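Local coordinates for hypothetical protein, conserved (Leishmania major, PDB 2B4W), which is of unknown function but appears to fold as a five-bladed beta-propeller, related to the beta-fructosidase clan of carbohydrate-acting proteins, at residues 13-19 with 288-294; 32-37 with 83-87; 132-136 with 147-151; 188-194 with 205-211; 225-229 with 240-246. All coordinates share one frame. Residue numbers count along the deposited sequence, not the author numbering.

Overall arrangement
The chain starts with helix 3-11 and enters contact 1 at 13-19, whose partner, 288-294, comes 269 residues later; this closure encloses the other four contacts, which follow in series without crossing. In what is probably a five-bladed propeller, contact 2 (32-37 with 83-87) joins inner parts of the first and second blades. Contact 3 (132-136 with 147-151) joins the loop entering strand 136-139 to strand 145-149, probably in the third blade, and contacts 4 (188-194 with 205-211) and 5 (225-229 with 240-246) are successive hairpins in the next sheet. Contact 3 meets contact 4 through Arg-150 and Arg-136, contact 2 meets contact 4 through Gln-194, and Ile-291 and Ile-293 of contact 1 pack against contact 5.

Contact 1: 13-19 with 288-294; sequences RVYESVL and EGRITID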
# COMPACT_ATOMS: atom_id res chain seq x y z
N ARG A 13 -9.62 -10.47 -15.08
CA ARG A 13 -8.75 -11.59 -15.42
C ARG A 13 -7.87 -11.96 -14.24
O ARG A 13 -6.80 -11.41 -13.99
CB ARG A 13 -7.94 -11.24 -16.67
CG ARG A 13 -7.31 -12.39 -17.41
CD ARG A 13 -6.32 -12.02 -18.49
NE ARG A 13 -6.82 -11.18 -19.54
CZ ARG A 13 -6.42 -10.00 -19.97
NH1 ARG A 13 -5.39 -9.35 -19.45
NH2 ARG A 13 -7.08 -9.43 -20.98
N VAL A 14 -8.38 -12.90 -13.46
CA VAL A 14 -7.89 -13.36 -12.18
C VAL A 14 -7.56 -14.85 -12.24
O VAL A 14 -8.44 -15.61 -12.62
CB VAL A 14 -8.94 -13.16 -11.06
CG1 VAL A 14 -8.34 -13.40 -9.68
CG2 VAL A 14 -9.53 -11.77 -11.17
N TYR A 15 -6.35 -15.21 -11.85
CA TYR A 15 -5.87 -16.57 -11.98
C TYR A 15 -5.94 -17.36 -10.69
O TYR A 15 -5.90 -18.58 -10.69
CB TYR A 15 -4.42 -16.55 -12.44
CG TYR A 15 -4.22 -15.89 -13.77
CD1 TYR A 15 -4.17 -14.50 -13.85
CD2 TYR A 15 -4.10 -16.63 -14.94
CE1 TYR A 15 -4.00 -13.89 -15.07
CE2 TYR A 15 -3.92 -16.00 -16.16
CZ TYR A 15 -3.86 -14.62 -16.22
OH TYR A 15 -3.69 -13.97 -17.43
N GLU A 16 -5.99 -16.64 -9.58
CA GLU A 16 -6.02 -17.20 -8.24
C GLU A 16 -6.65 -16.12 -7.34
O GLU A 16 -6.46 -14.94 -7.64
CB GLU A 16 -4.67 -17.58 -7.64
CG GLU A 16 -3.65 -18.26 -8.51
CD GLU A 16 -2.34 -18.62 -7.87
OE1 GLU A 16 -2.17 -18.48 -6.64
OE2 GLU A 16 -1.46 -19.05 -8.65
N SER A 17 -7.35 -16.55 -6.31
CA SER A 17 -8.11 -15.66 -5.42
C SER A 17 -8.28 -16.32 -4.06
O SER A 17 -8.90 -17.37 -3.91
CB SER A 17 -9.43 -15.30 -6.10
OG SER A 17 -10.27 -14.52 -5.29
N VAL A 18 -7.66 -15.69 -3.06
CA VAL A 18 -7.64 -16.23 -1.71
C VAL A 18 -7.75 -15.07 -0.70
O VAL A 18 -7.54 -13.91 -1.09
CB VAL A 18 -6.37 -17.01 -1.33
CG1 VAL A 18 -6.10 -18.19 -2.27
CG2 VAL A 18 -5.17 -16.07 -1.31
N LEU A 19 -8.06 -15.49 0.53
CA LEU A 19 -7.98 -14.59 1.68
C LEU A 19 -6.85 -15.09 2.57
O LEU A 19 -6.73 -16.30 2.77
CB LEU A 19 -9.30 -14.48 2.43
CG LEU A 19 -10.43 -13.75 1.69
CD1 LEU A 19 -11.70 -13.79 2.52
CD2 LEU A 19 -10.04 -12.32 1.33
N GLU A 288 -7.63 -9.42 4.56
CA GLU A 288 -6.53 -9.19 3.61
C GLU A 288 -6.64 -10.25 2.51
O GLU A 288 -6.74 -11.43 2.82
CB GLU A 288 -5.18 -9.22 4.32
CG GLU A 288 -3.96 -8.77 3.55
CD GLU A 288 -3.89 -7.34 3.09
OE1 GLU A 288 -4.57 -6.46 3.67
OE2 GLU A 288 -3.13 -7.05 2.12
N GLY A 289 -6.64 -9.79 1.26
CA GLY A 289 -6.74 -10.74 0.17
C GLY A 289 -5.50 -10.73 -0.72
O GLY A 289 -4.69 -9.81 -0.73
N ARG A 290 -5.38 -11.80 -1.50
CA ARG A 290 -4.40 -11.94 -2.56
C ARG A 290 -5.08 -12.50 -3.82
O ARG A 290 -5.73 -13.55 -3.74
CB ARG A 290 -3.25 -12.84 -2.13
CG ARG A 290 -2.32 -13.22 -3.28
CD ARG A 290 -1.27 -14.22 -2.89
NE ARG A 290 -1.71 -15.59 -2.74
CZ ARG A 290 -2.02 -16.43 -3.73
NH1 ARG A 290 -1.99 -16.09 -5.00
NH2 ARG A 290 -2.41 -17.68 -3.46
N ILE A 291 -4.90 -11.81 -4.94
CA ILE A 291 -5.30 -12.29 -6.25
C ILE A 291 -4.06 -12.25 -7.15
O ILE A 291 -3.23 -11.35 -6.96
CB ILE A 291 -6.42 -11.49 -6.94
CG1 ILE A 291 -6.13 -10.01 -7.11
CG2 ILE A 291 -7.75 -11.78 -6.23
CD1 ILE A 291 -7.16 -9.14 -7.82
N THR A 292 -4.00 -13.22 -8.04
CA THR A 292 -2.93 -13.35 -9.05
C THR A 292 -3.50 -12.81 -10.35
O THR A 292 -4.54 -13.27 -10.81
CB THR A 292 -2.43 -14.79 -9.15
OG1 THR A 292 -1.96 -15.23 -7.86
CG2 THR A 292 -1.26 -14.90 -10.11
N ILE A 293 -2.81 -11.83 -10.92
CA ILE A 293 -3.18 -11.02 -12.05
C ILE A 293 -1.98 -10.81 -12.98
O ILE A 293 -0.84 -11.07 -12.61
CB ILE A 293 -3.72 -9.67 -11.56
CG1 ILE A 293 -2.75 -8.84 -10.73
CG2 ILE A 293 -5.00 -9.88 -10.75
CD1 ILE A 293 -3.08 -7.37 -10.70
N ASP A 294 -2.23 -10.36 -14.19
CA ASP A 294 -1.21 -10.02 -15.15
C ASP A 294 -0.40 -8.82 -14.65
O ASP A 294 -0.93 -7.98 -13.92
CB ASP A 294 -1.82 -9.66 -16.50
CG ASP A 294 -2.69 -10.77 -17.06
OD1 ASP A 294 -2.14 -11.85 -17.37
OD2 ASP A 294 -3.92 -10.56 -17.17
O HOH W 1 -3.32 -20.11 -4.40
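The Tyr-15 ring runs alongside Ile-293, its edge near Ile-293 CA (4.0 Å from Tyr-15 CD1), and delivers its hydroxyl to Asp-294, with OH to OD1 at 2.6 Å. The other oxygen, Asp-294 OD2, forms a salt bridge with Arg-13 NH1 at 3.0 Å. Backbone bonds follow: Tyr-15 N to Thr-292 O at 2.8 Å, Thr-292 N to Glu-16 O at 3.0 Å, and the antiparallel hydrogen-bonded pair Val-18 and Arg-290, with both N-to-O bonds at 3.0 Å. On the face shared with Val-18 and Thr-292, Glu-16 OE1 forms a salt bridge with Arg-290 NH1 (2.9 Å), and water 1 links OE1 to NH2; Arg-290 also pairs with Asp-69 and Asp-278. Val-14 CG1 packs 3.9 Å from Ile-291 CB, which lies on the opposite face. An N-terminal strand is thus added to C-terminal strands, consistent with the "Velcro" closure of a beta-propeller. Main-chain bonding joins the two distant parts of the chain, and ion pairs reinforce the seam.

Contact 2: 32-37 with 83-87; sequences NCSVPF and DPYIA
Segment 32-37 is an irregular run that heads much the same way as 83-86, the end-to-end CA directions being 18° apart, with CA atoms 5.4 Å apart at Asn-32 and Asp-83 and 4.4 Å at Ser-34 and Tyr-85. No backbone-to-backbone hydrogen bond joins them directly. Asp-83, at a corner of the chain, has left-handed backbone angles (phi/psi 43/70), as does Asn-32 (31/62). Both side chains take the m rotamer, and Asn-32 ND2 donates to Asp-83 OD1 at 3.3 Å; this carboxylate also forms a salt bridge with Arg-48. Pro-84 is extended: its CD lies 3.3 Å from Asn-32 O, and its carbonyl O receives a CA-H contact from Ser-34 CA at 3.5 Å. Here a loop of one sheet meets the edge strand 84-89 of the next near the centre of the molecule, consistent with the first and second blades of a beta-propeller. Tyr-85 points its CA-to-CB bond away from 32-37, and its ring engages Arg-136 in a cation-pi interaction. Ile-86 turns back (chi1 p, chi2 t), placing CG1 3.6 Å from Val-35 CG1 and CD1 3.5 Å from Phe-37 CB. Water 2 bridges the backbones, accepting from Ile-86 N at 2.8 Å and from Val-35 N at 2.9 Å, while Ile-86 O accepts from Gln-194 NE2.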
# COMPACT_ATOMS: atom_id res chain seq x y z
N ASN A 32 -5.69 -4.01 5.54
CA ASN A 32 -4.84 -3.00 4.96
C ASN A 32 -3.37 -3.21 5.35
O ASN A 32 -2.72 -2.39 6.00
CB ASN A 32 -5.33 -1.62 5.37
CG ASN A 32 -6.71 -1.32 4.81
OD1 ASN A 32 -7.28 -2.08 4.03
ND2 ASN A 32 -7.25 -0.18 5.22
N CYS A 33 -2.86 -4.35 4.92
CA CYS A 33 -1.49 -4.75 5.27
C CYS A 33 -0.48 -3.94 4.48
O CYS A 33 -0.82 -3.26 3.51
CB CYS A 33 -1.34 -6.23 4.97
SG CYS A 33 -2.30 -7.29 6.09
N SER A 34 0.79 -4.04 4.89
CA SER A 34 1.85 -3.58 4.00
C SER A 34 1.97 -4.54 2.82
O SER A 34 1.37 -5.63 2.81
CB SER A 34 3.21 -3.52 4.68
OG SER A 34 3.60 -4.76 5.18
N VAL A 35 2.80 -4.19 1.84
CA VAL A 35 3.11 -5.26 0.86
C VAL A 35 3.91 -6.32 1.56
O VAL A 35 4.66 -6.02 2.51
CB VAL A 35 3.88 -4.69 -0.34
CG1 VAL A 35 5.22 -4.16 0.14
CG2 VAL A 35 4.08 -5.76 -1.39
N PRO A 36 3.83 -7.60 1.25
CA PRO A 36 4.80 -8.51 1.88
C PRO A 36 6.25 -8.15 1.58
O PRO A 36 6.56 -7.44 0.63
CB PRO A 36 4.45 -9.87 1.24
CG PRO A 36 2.98 -9.70 0.98
CD PRO A 36 2.90 -8.32 0.37
N PHE A 37 7.17 -8.69 2.39
CA PHE A 37 8.60 -8.40 2.21
C PHE A 37 9.34 -9.63 2.72
O PHE A 37 8.66 -10.52 3.23
CB PHE A 37 9.08 -7.16 2.95
CG PHE A 37 8.90 -7.20 4.46
CD1 PHE A 37 7.68 -6.91 5.06
CD2 PHE A 37 9.96 -7.52 5.28
CE1 PHE A 37 7.55 -6.95 6.44
CE2 PHE A 37 9.85 -7.56 6.65
CZ PHE A 37 8.63 -7.27 7.24
N ASP A 83 -2.91 1.22 8.88
CA ASP A 83 -2.48 1.10 7.50
C ASP A 83 -0.97 1.16 7.31
O ASP A 83 -0.46 2.16 6.78
CB ASP A 83 -3.07 2.23 6.66
CG ASP A 83 -4.59 2.26 6.76
OD1 ASP A 83 -5.13 1.24 7.24
OD2 ASP A 83 -5.18 3.28 6.38
N PRO A 84 -0.27 0.12 7.74
CA PRO A 84 1.20 0.14 7.63
C PRO A 84 1.66 0.02 6.17
O PRO A 84 0.93 -0.42 5.29
CB PRO A 84 1.62 -1.06 8.44
CG PRO A 84 0.44 -1.96 8.48
CD PRO A 84 -0.80 -1.14 8.31
N TYR A 85 2.88 0.46 5.88
CA TYR A 85 3.43 0.53 4.54
C TYR A 85 4.96 0.61 4.57
O TYR A 85 5.55 1.17 5.49
CB TYR A 85 2.92 1.69 3.70
CG TYR A 85 3.07 3.09 4.21
CD1 TYR A 85 2.11 3.57 5.11
CD2 TYR A 85 4.11 3.93 3.84
CE1 TYR A 85 2.21 4.86 5.60
CE2 TYR A 85 4.21 5.22 4.34
CZ TYR A 85 3.25 5.67 5.22
OH TYR A 85 3.30 6.94 5.75
N ILE A 86 5.57 0.03 3.54
CA ILE A 86 7.02 -0.10 3.56
C ILE A 86 7.64 0.31 2.23
O ILE A 86 7.01 0.35 1.18
CB ILE A 86 7.53 -1.52 3.87
CG1 ILE A 86 6.98 -2.59 2.90
CG2 ILE A 86 7.31 -1.93 5.30
CD1 ILE A 86 7.65 -3.94 3.11
N ALA A 87 8.94 0.59 2.34
CA ALA A 87 9.76 0.87 1.18
C ALA A 87 11.20 0.54 1.53
O ALA A 87 11.54 0.51 2.71
CB ALA A 87 9.62 2.30 0.69
O HOH W 2 3.80 -1.45 1.91

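Contact 3: 132-136 with 147-151; sequences MKDIR and VFSRP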
# COMPACT_ATOMS: atom_id res chain seq x y z
N MSE A 132 -3.11 14.52 7.15
CA MSE A 132 -2.77 13.96 5.86
C MSE A 132 -2.33 12.50 6.04
O MSE A 132 -1.60 12.15 6.97
CB MSE A 132 -1.66 14.73 5.14
CG MSE A 132 -1.36 14.19 3.76
SE MSE A 132 0.00 14.87 2.67
CE MSE A 132 -0.93 16.52 2.31
N LYS A 133 -2.78 11.62 5.15
CA LYS A 133 -2.25 10.25 5.21
C LYS A 133 -1.95 9.79 3.79
O LYS A 133 -1.88 10.58 2.84
CB LYS A 133 -3.17 9.32 5.97
CG LYS A 133 -4.59 9.09 5.50
CD LYS A 133 -5.33 8.37 6.63
CE LYS A 133 -6.80 8.17 6.34
NZ LYS A 133 -7.40 7.12 7.22
N ASP A 134 -1.73 8.50 3.58
CA ASP A 134 -1.51 8.02 2.22
C ASP A 134 -0.31 8.66 1.53
O ASP A 134 -0.32 8.80 0.30
CB ASP A 134 -2.81 8.23 1.42
CG ASP A 134 -3.96 7.48 2.05
OD1 ASP A 134 -3.70 6.52 2.79
OD2 ASP A 134 -5.14 7.80 1.84
N ILE A 135 0.73 9.00 2.26
CA ILE A 135 2.04 9.45 1.83
C ILE A 135 2.99 8.26 1.66
O ILE A 135 3.06 7.43 2.57
CB ILE A 135 2.71 10.44 2.82
CG1 ILE A 135 1.87 11.67 3.15
CG2 ILE A 135 4.10 10.82 2.29
CD1 ILE A 135 1.95 12.19 4.58
N ARG A 136 3.66 8.20 0.51
CA ARG A 136 4.49 7.09 0.07
C ARG A 136 5.78 7.55 -0.61
O ARG A 136 5.90 8.60 -1.23
CB ARG A 136 3.79 6.19 -0.95
CG ARG A 136 2.55 5.47 -0.49
CD ARG A 136 2.80 4.75 0.83
NE ARG A 136 1.65 4.00 1.32
CZ ARG A 136 0.76 4.41 2.22
NH1 ARG A 136 0.81 5.60 2.80
NH2 ARG A 136 -0.23 3.60 2.57
N VAL A 147 8.62 11.18 -3.79
CA VAL A 147 7.63 11.21 -2.72
C VAL A 147 6.25 11.57 -3.26
O VAL A 147 6.05 12.54 -3.99
CB VAL A 147 8.01 12.18 -1.58
CG1 VAL A 147 7.08 11.96 -0.38
CG2 VAL A 147 9.46 12.03 -1.15
N PHE A 148 5.28 10.76 -2.84
CA PHE A 148 3.88 10.99 -3.15
C PHE A 148 3.11 11.47 -1.92
O PHE A 148 3.16 10.85 -0.85
CB PHE A 148 3.18 9.73 -3.64
CG PHE A 148 3.73 9.16 -4.94
CD1 PHE A 148 4.77 8.24 -4.96
CD2 PHE A 148 3.14 9.55 -6.12
CE1 PHE A 148 5.25 7.72 -6.15
CE2 PHE A 148 3.62 9.03 -7.31
CZ PHE A 148 4.65 8.10 -7.32
N SER A 149 2.38 12.56 -2.08
CA SER A 149 1.52 13.11 -1.04
C SER A 149 0.07 12.82 -1.33
O SER A 149 -0.23 12.29 -2.40
CB SER A 149 1.72 14.64 -1.00
OG SER A 149 1.27 15.18 -2.25
N ARG A 150 -0.83 13.15 -0.41
CA ARG A 150 -2.25 12.90 -0.61
C ARG A 150 -3.11 13.87 0.19
O ARG A 150 -3.78 13.47 1.15
CB ARG A 150 -2.63 11.46 -0.25
CG ARG A 150 -3.67 10.83 -1.16
CD ARG A 150 -5.03 11.50 -1.03
NE ARG A 150 -5.51 11.30 0.33
CZ ARG A 150 -6.44 10.48 0.78
NH1 ARG A 150 -7.12 9.67 -0.03
NH2 ARG A 150 -6.71 10.46 2.08
N PRO A 151 -3.14 15.14 -0.17
CA PRO A 151 -4.10 16.04 0.49
C PRO A 151 -5.54 15.63 0.21
O PRO A 151 -5.98 15.45 -0.92
CB PRO A 151 -3.79 17.40 -0.12
CG PRO A 151 -3.06 17.12 -1.39
CD PRO A 151 -2.31 15.83 -1.17
O HOH W 3 -4.73 12.67 3.47
O HOH W 4 -0.56 8.94 -2.45
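This is a short antiparallel junction at the edge of the four-stranded sheet that begins with strand 136-139, where the loop entering that strand lies along the end of strand 145-149. Arg-136 and Phe-148 form a hydrogen-bonded pair, with Phe-148 N to Arg-136 O at 2.8 Å and Arg-136 N to Phe-148 O at 3.0 Å. Beyond it the two segments part: Asp-134 adopts left-handed backbone angles, and water 3 takes over, accepting from Lys-133 N at 2.8 Å and donating to Arg-150 O at 2.6 Å. Asp-134 OD2 sits over the face of the Arg-150 guanidinium, 3.1 Å from NH2, so this salt bridge rests on charge alone; Arg-150 NH1 instead donates to Gly-190 O. At the far end Met-132 CE, of a selenomethionine, lies 3.8 Å from Pro-151 CD. Arg-136 turns the other way, NH1 reaching Ile-135 O at 2.9 Å and NE reaching Asn-193 O. The two arginines tie this sheet to the next, consistent with neighbouring blades, probably the third and fourth, of a five-bladed propeller.

Contact 4: 188-194 with 205-211; sequences AWGGVNQ and CIGHYSY
Strands 188-192 and 205-211 form an antiparallel beta hairpin, probably the two inner strands of a propeller blade, their axes approaching to 4.5 Å at 169°. Main-chain hydrogen bonds set the register. Trp-189 pairs with Ser-210 (Ser-210 N to Trp-189 O 2.8 Å) and Gly-191 with His-208 (His-208 N to Gly-191 O 2.7 Å; Gly-191 N to His-208 O 3.1 Å). At the corner a classic bulge sets Asn-193 and Gln-194 both opposite Ile-206, whose O accepts from Asn-193 N (2.8 Å) and Gln-194 N (3.0 Å); Ile-206 N returns a bond to Gln-194 O at 2.7 Å. Glycines permit close approach: Gly-190 has phi/psi of 163/-165, where a CB would strike His-208 O, and on Gly-207 one would strike Gly-191 O. Among apolar contacts, Val-192 CG1 lies 4.1 Å from Cys-205 CB. Trp-189 (chi1 p, chi2 103°) makes a CH-pi contact: Ser-210 CB sits over its five-membered ring, 3.4 Å from the centroid, while NE1 bonds Tyr-224 OH. The one side-chain hydrogen bond across the pair needs His-208 at chi1 p and Asn-193 at m: His-208 ND1 donates to Asn-193 OD1 at 3.0 Å.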
# COMPACT_ATOMS: atom_id res chain seq x y z
N ALA A 188 -14.00 12.57 -6.49
CA ALA A 188 -13.54 11.27 -6.02
C ALA A 188 -12.18 11.42 -5.37
O ALA A 188 -11.60 12.51 -5.34
CB ALA A 188 -13.47 10.27 -7.16
N TRP A 189 -11.65 10.32 -4.84
CA TRP A 189 -10.32 10.46 -4.24
C TRP A 189 -9.50 9.19 -4.46
O TRP A 189 -9.83 8.35 -5.31
CB TRP A 189 -10.48 10.84 -2.77
CG TRP A 189 -11.23 9.82 -1.98
CD1 TRP A 189 -10.67 8.93 -1.11
CD2 TRP A 189 -12.64 9.57 -1.96
NE1 TRP A 189 -11.66 8.15 -0.56
CE2 TRP A 189 -12.87 8.52 -1.06
CE3 TRP A 189 -13.74 10.14 -2.61
CZ2 TRP A 189 -14.14 8.00 -0.78
CZ3 TRP A 189 -15.00 9.63 -2.34
CH2 TRP A 189 -15.20 8.57 -1.43
N GLY A 190 -8.41 9.03 -3.73
CA GLY A 190 -7.53 7.88 -3.92
C GLY A 190 -6.18 8.14 -3.27
O GLY A 190 -6.04 9.05 -2.46
N GLY A 191 -5.23 7.31 -3.65
CA GLY A 191 -3.91 7.20 -3.08
C GLY A 191 -3.03 6.13 -3.71
O GLY A 191 -3.49 5.13 -4.26
N VAL A 192 -1.74 6.39 -3.62
CA VAL A 192 -0.68 5.44 -3.90
C VAL A 192 -0.48 4.64 -2.62
O VAL A 192 -0.48 5.19 -1.53
CB VAL A 192 0.63 6.11 -4.32
CG1 VAL A 192 1.74 5.07 -4.44
CG2 VAL A 192 0.46 6.86 -5.64
N ASN A 193 -0.36 3.33 -2.76
CA ASN A 193 -0.17 2.44 -1.62
C ASN A 193 1.23 1.83 -1.68
O ASN A 193 1.87 1.63 -0.67
CB ASN A 193 -1.24 1.36 -1.60
CG ASN A 193 -2.59 1.92 -1.14
OD1 ASN A 193 -3.41 2.31 -1.95
ND2 ASN A 193 -2.74 1.94 0.18
N GLN A 194 1.69 1.52 -2.89
CA GLN A 194 3.05 1.02 -3.09
C GLN A 194 3.53 1.50 -4.46
O GLN A 194 2.84 1.26 -5.47
CB GLN A 194 3.11 -0.49 -2.94
CG GLN A 194 4.52 -1.09 -2.85
CD GLN A 194 5.13 -0.78 -1.50
OE1 GLN A 194 4.41 -0.66 -0.51
NE2 GLN A 194 6.45 -0.62 -1.43
N CYS A 205 3.02 2.69 -9.95
CA CYS A 205 2.28 2.75 -8.70
C CYS A 205 1.09 1.80 -8.66
O CYS A 205 0.32 1.62 -9.62
CB CYS A 205 1.78 4.17 -8.41
SG CYS A 205 3.01 5.47 -8.61
N ILE A 206 0.95 1.21 -7.46
CA ILE A 206 -0.22 0.44 -7.08
C ILE A 206 -0.99 1.23 -6.05
O ILE A 206 -0.42 1.63 -5.04
CB ILE A 206 0.18 -0.94 -6.53
CG1 ILE A 206 0.96 -1.78 -7.55
CG2 ILE A 206 -1.02 -1.71 -6.00
CD1 ILE A 206 0.13 -2.08 -8.79
N GLY A 207 -2.27 1.51 -6.25
CA GLY A 207 -2.98 2.27 -5.22
C GLY A 207 -4.47 2.04 -5.20
O GLY A 207 -4.95 0.98 -5.57
N HIS A 208 -5.21 3.06 -4.76
CA HIS A 208 -6.66 2.96 -4.65
C HIS A 208 -7.34 4.12 -5.37
O HIS A 208 -6.82 5.24 -5.34
CB HIS A 208 -7.11 2.89 -3.20
CG HIS A 208 -6.88 3.99 -2.23
ND1 HIS A 208 -5.69 4.22 -1.58
CD2 HIS A 208 -7.74 4.93 -1.75
CE1 HIS A 208 -5.81 5.26 -0.77
NE2 HIS A 208 -7.06 5.72 -0.85
N TYR A 209 -8.46 3.81 -6.01
CA TYR A 209 -9.30 4.83 -6.63
C TYR A 209 -10.65 4.72 -5.92
O TYR A 209 -11.14 3.61 -5.71
CB TYR A 209 -9.42 4.72 -8.14
CG TYR A 209 -9.83 6.01 -8.84
CD1 TYR A 209 -11.15 6.41 -8.91
CD2 TYR A 209 -8.88 6.82 -9.43
CE1 TYR A 209 -11.52 7.59 -9.54
CE2 TYR A 209 -9.23 8.00 -10.07
CZ TYR A 209 -10.55 8.38 -10.13
OH TYR A 209 -10.90 9.56 -10.77
N SER A 210 -11.17 5.88 -5.52
CA SER A 210 -12.34 5.88 -4.65
C SER A 210 -13.39 6.86 -5.16
O SER A 210 -13.06 7.93 -5.68
CB SER A 210 -11.95 6.20 -3.21
OG SER A 210 -10.74 5.62 -2.77
N TYR A 211 -14.66 6.48 -4.97
CA TYR A 211 -15.73 7.43 -5.28
C TYR A 211 -17.05 7.10 -4.58
O TYR A 211 -17.35 5.99 -4.15
CB TYR A 211 -15.96 7.49 -6.79
CG TYR A 211 -16.18 6.15 -7.45
CD1 TYR A 211 -15.14 5.27 -7.67
CD2 TYR A 211 -17.46 5.77 -7.85
CE1 TYR A 211 -15.35 4.04 -8.28
CE2 TYR A 211 -17.67 4.55 -8.46
CZ TYR A 211 -16.62 3.69 -8.67
OH TYR A 211 -16.87 2.48 -9.27

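Contact 5: 225-229 with 240-246; sequences VNYAF and GAKIIGT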
# COMPACT_ATOMS: atom_id res chain seq x y z
N VAL A 225 -11.49 0.69 -5.40
CA VAL A 225 -10.94 -0.36 -6.24
C VAL A 225 -9.42 -0.31 -6.27
O VAL A 225 -8.76 0.67 -5.95
CB VAL A 225 -11.44 -0.33 -7.69
CG1 VAL A 225 -12.93 -0.00 -7.73
CG2 VAL A 225 -10.63 0.67 -8.50
N ASN A 226 -8.82 -1.43 -6.67
CA ASN A 226 -7.37 -1.48 -6.74
C ASN A 226 -6.98 -0.83 -8.06
O ASN A 226 -7.59 -1.16 -9.08
CB ASN A 226 -6.85 -2.90 -6.69
CG ASN A 226 -7.16 -3.72 -5.48
OD1 ASN A 226 -7.51 -4.90 -5.61
ND2 ASN A 226 -7.01 -3.20 -4.28
N TYR A 227 -6.01 0.07 -8.02
CA TYR A 227 -5.67 0.92 -9.15
C TYR A 227 -4.19 0.95 -9.47
O TYR A 227 -3.33 0.93 -8.60
CB TYR A 227 -6.16 2.33 -8.82
CG TYR A 227 -6.43 3.25 -9.97
CD1 TYR A 227 -7.53 3.09 -10.79
CD2 TYR A 227 -5.56 4.31 -10.23
CE1 TYR A 227 -7.75 3.96 -11.84
CE2 TYR A 227 -5.77 5.18 -11.28
CZ TYR A 227 -6.88 4.99 -12.08
OH TYR A 227 -7.09 5.86 -13.12
N ALA A 228 -3.84 0.98 -10.77
CA ALA A 228 -2.43 1.10 -11.15
C ALA A 228 -2.28 2.22 -12.17
O ALA A 228 -3.21 2.48 -12.93
CB ALA A 228 -1.87 -0.18 -11.74
N PHE A 229 -1.13 2.87 -12.19
CA PHE A 229 -0.72 3.79 -13.23
C PHE A 229 0.81 3.87 -13.25
O PHE A 229 1.49 3.42 -12.34
CB PHE A 229 -1.32 5.19 -13.02
CG PHE A 229 -0.95 5.79 -11.67
CD1 PHE A 229 -1.76 5.52 -10.57
CD2 PHE A 229 0.16 6.58 -11.50
CE1 PHE A 229 -1.42 6.05 -9.34
CE2 PHE A 229 0.52 7.09 -10.28
CZ PHE A 229 -0.31 6.83 -9.20
N GLY A 240 -1.03 4.43 -18.55
CA GLY A 240 -1.34 3.03 -18.27
C GLY A 240 -2.26 2.89 -17.08
O GLY A 240 -2.31 1.87 -16.39
N ALA A 241 -3.01 3.94 -16.80
CA ALA A 241 -3.96 3.87 -15.69
C ALA A 241 -4.99 2.76 -15.89
O ALA A 241 -5.46 2.49 -17.00
CB ALA A 241 -4.67 5.20 -15.52
N LYS A 242 -5.37 2.09 -14.80
CA LYS A 242 -6.29 0.96 -14.98
C LYS A 242 -6.75 0.41 -13.64
O LYS A 242 -6.07 0.56 -12.63
CB LYS A 242 -5.58 -0.12 -15.79
CG LYS A 242 -4.14 -0.39 -15.35
CD LYS A 242 -3.53 -1.45 -16.28
CE LYS A 242 -2.31 -0.86 -16.99
NZ LYS A 242 -2.12 -1.41 -18.36
N ILE A 243 -7.92 -0.23 -13.68
CA ILE A 243 -8.40 -0.96 -12.52
C ILE A 243 -7.75 -2.34 -12.59
O ILE A 243 -7.72 -2.91 -13.69
CB ILE A 243 -9.92 -1.14 -12.44
CG1 ILE A 243 -10.75 0.15 -12.39
CG2 ILE A 243 -10.27 -2.04 -11.25
CD1 ILE A 243 -12.22 -0.07 -12.69
N ILE A 244 -7.24 -2.79 -11.47
CA ILE A 244 -6.58 -4.12 -11.42
C ILE A 244 -7.24 -5.10 -10.46
O ILE A 244 -7.01 -6.31 -10.51
CB ILE A 244 -5.08 -3.97 -11.09
CG1 ILE A 244 -4.78 -3.33 -9.75
CG2 ILE A 244 -4.39 -3.23 -12.24
CD1 ILE A 244 -3.28 -3.11 -9.53
N GLY A 245 -8.11 -4.61 -9.59
CA GLY A 245 -8.85 -5.35 -8.62
C GLY A 245 -10.04 -4.61 -8.05
O GLY A 245 -10.11 -3.39 -7.95
N THR A 246 -11.00 -5.41 -7.63
CA THR A 246 -12.17 -5.02 -6.87
C THR A 246 -12.49 -6.13 -5.88
O THR A 246 -11.87 -7.20 -5.90
CB THR A 246 -13.41 -4.79 -7.74
OG1 THR A 246 -13.64 -6.03 -8.43
CG2 THR A 246 -13.22 -3.76 -8.83
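Strands 225-229 and 240-245 run antiparallel, 4.6 Å apart at closest approach, their directions 143° apart, and make the outer hairpin of what is probably the fourth propeller blade. Ala-228 and Lys-242 form a hydrogen-bonded pair, with N-to-O distances of 2.9 Å both ways. Farther along, a classic bulge places Ile-244 and Gly-245 together opposite Asn-226: Ile-244 N donates to Asn-226 O at 2.9 Å, and Asn-226 N to Gly-245 O at 2.7 Å. Ile-244 takes up the extra residue with a psi of -13°, and a CB on Gly-245 would collide with Asn-226 OD1. Asn-226 ND2 bonds Ser-281 OG of strand 277-283, and its OD1 bonds Tyr-250 OH of a loop. On the same face, Ala-228 CB meets Ile-244 CD1 at 3.9 Å. On the opposite face Val-225 CG2 touches Ile-243 CG2, also at 3.9 Å, where helix 3-11 covers both residues. Tyr-227 (chi1 t) lays its ring face over Lys-242 N, and its OH comes within 3.5 Å of Ala-241 CB.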